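Local structure of phosphodiesterase (Trypanosoma brucei brucei, 5H2Q) at residues Tyr101-Arg106 / Met317-Asp322; Ser138-Thr143 / Lys157-Val162. The protein is a phosphodiesterase with an all-helical catalytic domain of the HD superfamily, modelled here with a zinc and a magnesium ion. All coordinates share one frame; numbering follows the deposited sequence.

Followed from the N terminus, the chain first reaches residues 101-106, the C-terminal end of helix 90-105, and returns to them at 317-322, where helix 318-334 begins; contact 1 thus closes a loop of 210 residues, mostly helix. Contact 2 lies wholly within that loop and is far more local: 138-143, on helix 137-142, returns to 157-162, at the start of helix 159-172, after 13 residues that include helix 146-154. The two do not touch, their nearest atoms being about 17 Å apart, and they sit on opposite sides of the chain's centre. Contact 1 ties helix 90-105 to the last helix, 318-334; contact 2 joins near neighbours in sequence.

Contact 1 (Tyr101-Arg106 / Met317-Asp322); sequences YTFLYR and MQWTVD
The Phe103 ring is met on one face by Met317 and at its edge by Trp319, whose own ring carries Thr320 CG2 over one face, offset toward the rim. Met317 CE sits almost exactly over the Phe103 ring centre, 3.5 Å from the centroid and 8° off the normal, a CH-pi contact; SD is set more obliquely, making the pair a Met-aromatic contact as well. A bend at chi3 (73°) turns the methyl onto the ring. At the edge, Trp319 CZ2 lies near the ring plane, 3.7 Å from Phe103 CD1, and the planes of the two aromatic groups are inclined at 47°, neither stacked nor perpendicular. Thr320 CG2 adds an oblique contact, 3.7 Å from Phe103 CE1, while Thr320 OG1 hydrogen-bonds back to Met317 O (2.6 Å), a carbonyl that Thr320 N also engages. The indole rim continues past Phe103, with Trp319 CH2 3.7 Å from Thr102 O and CZ3 near Arg106 C at the helix end. Leu237 of helix 227-242 also touches Phe103. The side chain of Phe103 is about 12 Å from the zinc ion; the contact is apolar helix-end packing, joining helix 90-105 to the first turn of helix 318-334 in the all-helical phosphodiesterase fold.

Contact 2 (Ser138-Thr143 / Lys157-Val162); sequences SFYLKT and KSVLEV
Tyr140 packs against Val159 and Leu160 between two helices, and its side chain touches them in turn from root to tip. Tyr140 CB lies 3.8 Å from Val159 CG1, and the same methyl remains close to CG, where the ring begins. With CG anti to the carbonyl carbon (chi1 -67°), the ring runs on toward Leu160. There Tyr140 CE2 is 3.6 Å from Leu160 CD2, and that methyl also lies near CZ and, at 3.9 Å, Tyr140 OH. The Tyr140 and Leu160 side chains cross at about a right angle, and both methyl groups approach the ring obliquely.

Val159 divides its branches between successive residues of helix 137-142. While CG1 serves Tyr140, Val159 CG2 packs 3.9 Å from Leu141 CD2, the two side chains sliding past each other in opposite directions. Farther out, the bent chain of Lys157 folds over the leucine, bringing Lys157 CE to 3.8 Å from Leu141 CD1 and Lys157 NZ to 3.7 Å from Leu141 CD2. This flank is more exposed than the Tyr140 side.

Beyond the two segments, Asn137 accepts a hydrogen bond from Leu160 N through OD1 and donates from ND2 to Glu161 OE1, a polar link from the start of one helix to the first turn of the other. Leu147 of helix 146-154 touches Tyr140, and Ser151 touches Val159. The side chain of Leu160 is about 6 Å from the magnesium ion, so the Leu160 end of this apolar packing lies near the metal centre of the phosphodiesterase catalytic domain.

Contact 1 (Tyr101-Arg106 / Met317-Asp322)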
loop_
_atom_site.group_PDB
_atom_site.type_symbol
_atom_site.label_atom_id
_atom_site.label_comp_id
_atom_site.label_asym_id
_atom_site.label_seq_id
_atom_site.Cartn_x
_atom_site.Cartn_y
_atom_site.Cartn_z
ATOM N N TYR A 101 8.446 4.763 1.795
ATOM C CA TYR A 101 9.840 5.192 1.728
ATOM C C TYR A 101 9.986 6.600 2.389
ATOM O O TYR A 101 10.897 6.807 3.199
ATOM C CB TYR A 101 10.313 5.264 0.272
ATOM C CG TYR A 101 11.792 5.566 0.189
ATOM C CD1 TYR A 101 12.261 6.877 0.252
ATOM C CD2 TYR A 101 12.723 4.541 0.066
ATOM C CE1 TYR A 101 13.629 7.156 0.222
ATOM C CE2 TYR A 101 14.092 4.805 0.046
ATOM C CZ TYR A 101 14.539 6.114 0.107
ATOM O OH TYR A 101 15.889 6.373 0.021
ATOM N N THR A 102 9.063 7.528 2.086
ATOM C CA THR A 102 9.126 8.858 2.709
ATOM C C THR A 102 8.917 8.796 4.198
ATOM O O THR A 102 9.547 9.588 4.908
ATOM C CB THR A 102 8.197 9.887 2.069
ATOM O OG1 THR A 102 6.849 9.578 2.406
ATOM C CG2 THR A 102 8.377 10.012 0.536
ATOM N N PHE A 103 8.010 7.917 4.681
ATOM C CA PHE A 103 7.792 7.805 6.137
ATOM C C PHE A 103 9.046 7.321 6.799
ATOM O O PHE A 103 9.427 7.840 7.827
ATOM C CB PHE A 103 6.632 6.871 6.473
ATOM C CG PHE A 103 5.273 7.296 5.965
ATOM C CD1 PHE A 103 5.022 8.623 5.607
ATOM C CD2 PHE A 103 4.237 6.373 5.856
ATOM C CE1 PHE A 103 3.748 9.021 5.161
ATOM C CE2 PHE A 103 2.970 6.774 5.411
ATOM C CZ PHE A 103 2.740 8.085 5.053
ATOM N N LEU A 104 9.726 6.337 6.182
ATOM C CA LEU A 104 10.963 5.819 6.748
ATOM C C LEU A 104 12.098 6.815 6.731
ATOM O O LEU A 104 12.740 6.977 7.768
ATOM C CB LEU A 104 11.404 4.536 5.983
ATOM C CG LEU A 104 10.508 3.311 6.129
ATOM C CD1 LEU A 104 10.921 2.197 5.146
ATOM C CD2 LEU A 104 10.528 2.791 7.565
ATOM N N TYR A 105 12.364 7.470 5.583
ATOM C CA TYR A 105 13.602 8.263 5.408
ATOM C C TYR A 105 13.458 9.785 5.392
ATOM O O TYR A 105 14.481 10.488 5.365
ATOM C CB TYR A 105 14.343 7.769 4.164
ATOM C CG TYR A 105 14.699 6.297 4.300
ATOM C CD1 TYR A 105 15.627 5.864 5.250
ATOM C CD2 TYR A 105 14.017 5.328 3.576
ATOM C CE1 TYR A 105 15.903 4.508 5.431
ATOM C CE2 TYR A 105 14.287 3.967 3.743
ATOM C CZ TYR A 105 15.239 3.563 4.666
ATOM O OH TYR A 105 15.520 2.229 4.820
ATOM N N ARG A 106 12.221 10.302 5.428
ATOM C CA ARG A 106 11.964 11.732 5.551
ATOM C C ARG A 106 11.301 11.911 6.928
ATOM O O ARG A 106 11.541 12.917 7.585
ATOM C CB ARG A 106 11.069 12.280 4.425
ATOM C CG ARG A 106 11.601 12.061 3.009
ATOM C CD ARG A 106 12.764 12.970 2.701
ATOM N NE ARG A 106 13.075 12.980 1.274
ATOM C CZ ARG A 106 13.913 13.834 0.706
ATOM N NH1 ARG A 106 14.523 14.763 1.435
ATOM N NH2 ARG A 106 14.148 13.772 -0.601
ATOM N N MET A 317 6.712 12.265 11.486
ATOM C CA MET A 317 5.601 12.172 10.525
ATOM C C MET A 317 4.507 13.236 10.791
ATOM O O MET A 317 3.407 13.118 10.260
ATOM C CB MET A 317 5.004 10.753 10.509
ATOM C CG MET A 317 5.751 9.779 9.592
ATOM S SD MET A 317 5.144 8.107 9.821
ATOM C CE MET A 317 3.473 8.244 8.956
ATOM N N GLN A 318 4.830 14.311 11.546
ATOM C CA GLN A 318 3.884 15.402 11.854
ATOM C C GLN A 318 3.250 16.053 10.598
ATOM O O GLN A 318 2.084 16.452 10.655
ATOM C CB GLN A 318 4.575 16.453 12.767
ATOM C CG GLN A 318 3.732 17.696 13.144
ATOM C CD GLN A 318 2.447 17.368 13.879
ATOM O OE1 GLN A 318 2.425 16.583 14.838
ATOM N NE2 GLN A 318 1.353 17.978 13.456
ATOM N N TRP A 319 3.984 16.111 9.451
ATOM C CA TRP A 319 3.486 16.694 8.201
ATOM C C TRP A 319 2.205 16.003 7.694
ATOM O O TRP A 319 1.420 16.638 6.965
ATOM C CB TRP A 319 4.572 16.700 7.102
ATOM C CG TRP A 319 4.624 15.440 6.265
ATOM C CD1 TRP A 319 3.809 15.120 5.218
ATOM C CD2 TRP A 319 5.531 14.335 6.420
ATOM N NE1 TRP A 319 4.134 13.875 4.724
ATOM C CE2 TRP A 319 5.207 13.384 5.423
ATOM C CE3 TRP A 319 6.600 14.061 7.296
ATOM C CZ2 TRP A 319 5.915 12.180 5.275
ATOM C CZ3 TRP A 319 7.296 12.862 7.155
ATOM C CH2 TRP A 319 6.942 11.930 6.166
ATOM N N THR A 320 2.059 14.688 7.999
ATOM C CA THR A 320 0.906 13.870 7.562
ATOM C C THR A 320 -0.371 14.447 8.194
ATOM O O THR A 320 -1.373 14.618 7.502
ATOM C CB THR A 320 1.076 12.371 7.866
ATOM O OG1 THR A 320 1.168 12.145 9.263
ATOM C CG2 THR A 320 2.242 11.719 7.119
ATOM N N VAL A 321 -0.290 14.805 9.493
ATOM C CA VAL A 321 -1.371 15.452 10.259
ATOM C C VAL A 321 -1.717 16.819 9.608
ATOM O O VAL A 321 -2.891 17.081 9.310
ATOM C CB VAL A 321 -0.993 15.598 11.763
ATOM C CG1 VAL A 321 -2.031 16.420 12.529
ATOM C CG2 VAL A 321 -0.789 14.237 12.425
ATOM N N ASP A 322 -0.695 17.663 9.352
ATOM C CA ASP A 322 -0.866 18.994 8.762
ATOM C C ASP A 322 -1.527 18.983 7.382
ATOM O O ASP A 322 -2.419 19.801 7.129
ATOM C CB ASP A 322 0.481 19.761 8.692
ATOM C CG ASP A 322 1.268 19.919 9.988
ATOM O OD1 ASP A 322 0.701 19.656 11.072
ATOM O OD2 ASP A 322 2.459 20.296 9.914
#

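Contact 2 (Ser138-Thr143 / Lys157-Val162)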
loop_
_atom_site.group_PDB
_atom_site.type_symbol
_atom_site.label_atom_id
_atom_site.label_comp_id
_atom_site.label_asym_id
_atom_site.label_seq_id
_atom_site.Cartn_x
_atom_site.Cartn_y
_atom_site.Cartn_z
ATOM N N SER A 138 -16.334 -7.614 1.653
ATOM C CA SER A 138 -17.789 -7.781 1.806
ATOM C C SER A 138 -18.444 -8.323 0.533
ATOM O O SER A 138 -19.258 -9.251 0.626
ATOM C CB SER A 138 -18.435 -6.455 2.195
ATOM O OG SER A 138 -19.775 -6.707 2.585
ATOM N N PHE A 139 -18.057 -7.804 -0.650
ATOM C CA PHE A 139 -18.609 -8.253 -1.944
ATOM C C PHE A 139 -18.508 -9.768 -2.116
ATOM O O PHE A 139 -19.482 -10.404 -2.537
ATOM C CB PHE A 139 -17.918 -7.552 -3.130
ATOM C CG PHE A 139 -18.496 -7.935 -4.477
ATOM C CD1 PHE A 139 -18.009 -9.037 -5.178
ATOM C CD2 PHE A 139 -19.536 -7.202 -5.043
ATOM C CE1 PHE A 139 -18.557 -9.403 -6.411
ATOM C CE2 PHE A 139 -20.099 -7.586 -6.265
ATOM C CZ PHE A 139 -19.600 -8.675 -6.940
ATOM N N TYR A 140 -17.325 -10.338 -1.838
ATOM C CA TYR A 140 -17.094 -11.774 -1.987
ATOM C C TYR A 140 -17.978 -12.593 -1.058
ATOM O O TYR A 140 -18.408 -13.677 -1.435
ATOM C CB TYR A 140 -15.616 -12.113 -1.749
ATOM C CG TYR A 140 -14.742 -11.541 -2.837
ATOM C CD1 TYR A 140 -14.551 -12.226 -4.034
ATOM C CD2 TYR A 140 -14.206 -10.259 -2.724
ATOM C CE1 TYR A 140 -13.796 -11.676 -5.068
ATOM C CE2 TYR A 140 -13.430 -9.709 -3.742
ATOM C CZ TYR A 140 -13.235 -10.418 -4.915
ATOM O OH TYR A 140 -12.521 -9.856 -5.941
ATOM N N LEU A 141 -18.268 -12.070 0.133
ATOM C CA LEU A 141 -19.130 -12.782 1.082
ATOM C C LEU A 141 -20.613 -12.656 0.779
ATOM O O LEU A 141 -21.340 -13.640 0.921
ATOM C CB LEU A 141 -18.826 -12.356 2.521
ATOM C CG LEU A 141 -17.361 -12.546 2.937
ATOM C CD1 LEU A 141 -17.076 -11.799 4.220
ATOM C CD2 LEU A 141 -16.977 -14.046 3.043
ATOM N N LYS A 142 -21.068 -11.462 0.367
ATOM C CA LYS A 142 -22.480 -11.202 0.051
ATOM C C LYS A 142 -22.932 -11.980 -1.182
ATOM O O LYS A 142 -24.101 -12.365 -1.253
ATOM C CB LYS A 142 -22.714 -9.701 -0.197
ATOM C CG LYS A 142 -22.600 -8.838 1.042
ATOM C CD LYS A 142 -22.985 -7.390 0.768
ATOM C CE LYS A 142 -22.062 -6.679 -0.200
ATOM N NZ LYS A 142 -22.383 -5.233 -0.278
ATOM N N THR A 143 -22.024 -12.172 -2.165
ATOM C CA THR A 143 -22.300 -12.858 -3.442
ATOM C C THR A 143 -21.956 -14.349 -3.401
ATOM O O THR A 143 -22.227 -15.071 -4.366
ATOM C CB THR A 143 -21.541 -12.196 -4.608
ATOM O OG1 THR A 143 -20.135 -12.314 -4.384
ATOM C CG2 THR A 143 -21.927 -10.765 -4.837
ATOM N N LYS A 157 -11.308 -14.415 7.845
ATOM C CA LYS A 157 -12.267 -13.415 7.380
ATOM C C LYS A 157 -11.684 -12.372 6.405
ATOM O O LYS A 157 -12.461 -11.707 5.705
ATOM C CB LYS A 157 -12.996 -12.735 8.552
ATOM C CG LYS A 157 -14.506 -12.585 8.305
ATOM C CD LYS A 157 -15.243 -13.940 8.245
ATOM C CE LYS A 157 -16.398 -13.928 7.277
ATOM N NZ LYS A 157 -16.493 -15.206 6.521
ATOM N N SER A 158 -10.335 -12.250 6.321
ATOM C CA SER A 158 -9.710 -11.265 5.428
ATOM C C SER A 158 -9.597 -11.870 4.014
ATOM O O SER A 158 -8.524 -12.300 3.573
ATOM C CB SER A 158 -8.350 -10.844 5.984
ATOM O OG SER A 158 -8.512 -10.350 7.300
ATOM N N VAL A 159 -10.735 -11.916 3.310
ATOM C CA VAL A 159 -10.866 -12.546 2.001
ATOM C C VAL A 159 -9.729 -12.214 1.033
ATOM O O VAL A 159 -9.023 -13.109 0.563
ATOM C CB VAL A 159 -12.241 -12.240 1.353
ATOM C CG1 VAL A 159 -12.372 -12.969 0.017
ATOM C CG2 VAL A 159 -13.397 -12.580 2.294
ATOM N N LEU A 160 -9.561 -10.928 0.746
ATOM C CA LEU A 160 -8.554 -10.510 -0.216
ATOM C C LEU A 160 -7.139 -10.529 0.344
ATOM O O LEU A 160 -6.199 -10.828 -0.393
ATOM C CB LEU A 160 -8.903 -9.127 -0.754
ATOM C CG LEU A 160 -10.135 -9.045 -1.652
ATOM C CD1 LEU A 160 -10.563 -7.601 -1.839
ATOM C CD2 LEU A 160 -9.890 -9.738 -3.010
ATOM N N GLU A 161 -6.966 -10.166 1.606
ATOM C CA GLU A 161 -5.602 -10.095 2.177
ATOM C C GLU A 161 -4.897 -11.444 2.222
ATOM O O GLU A 161 -3.712 -11.521 1.921
ATOM C CB GLU A 161 -5.595 -9.416 3.543
ATOM C CG GLU A 161 -5.993 -7.933 3.498
ATOM C CD GLU A 161 -7.473 -7.672 3.281
ATOM O OE1 GLU A 161 -8.286 -8.585 3.548
ATOM O OE2 GLU A 161 -7.818 -6.542 2.871
ATOM N N VAL A 162 -5.644 -12.529 2.502
ATOM C CA VAL A 162 -5.049 -13.854 2.473
ATOM C C VAL A 162 -4.688 -14.197 1.032
ATOM O O VAL A 162 -3.602 -14.740 0.784
ATOM C CB VAL A 162 -5.987 -14.907 3.113
ATOM C CG1 VAL A 162 -5.427 -16.325 2.935
ATOM C CG2 VAL A 162 -6.193 -14.592 4.588
#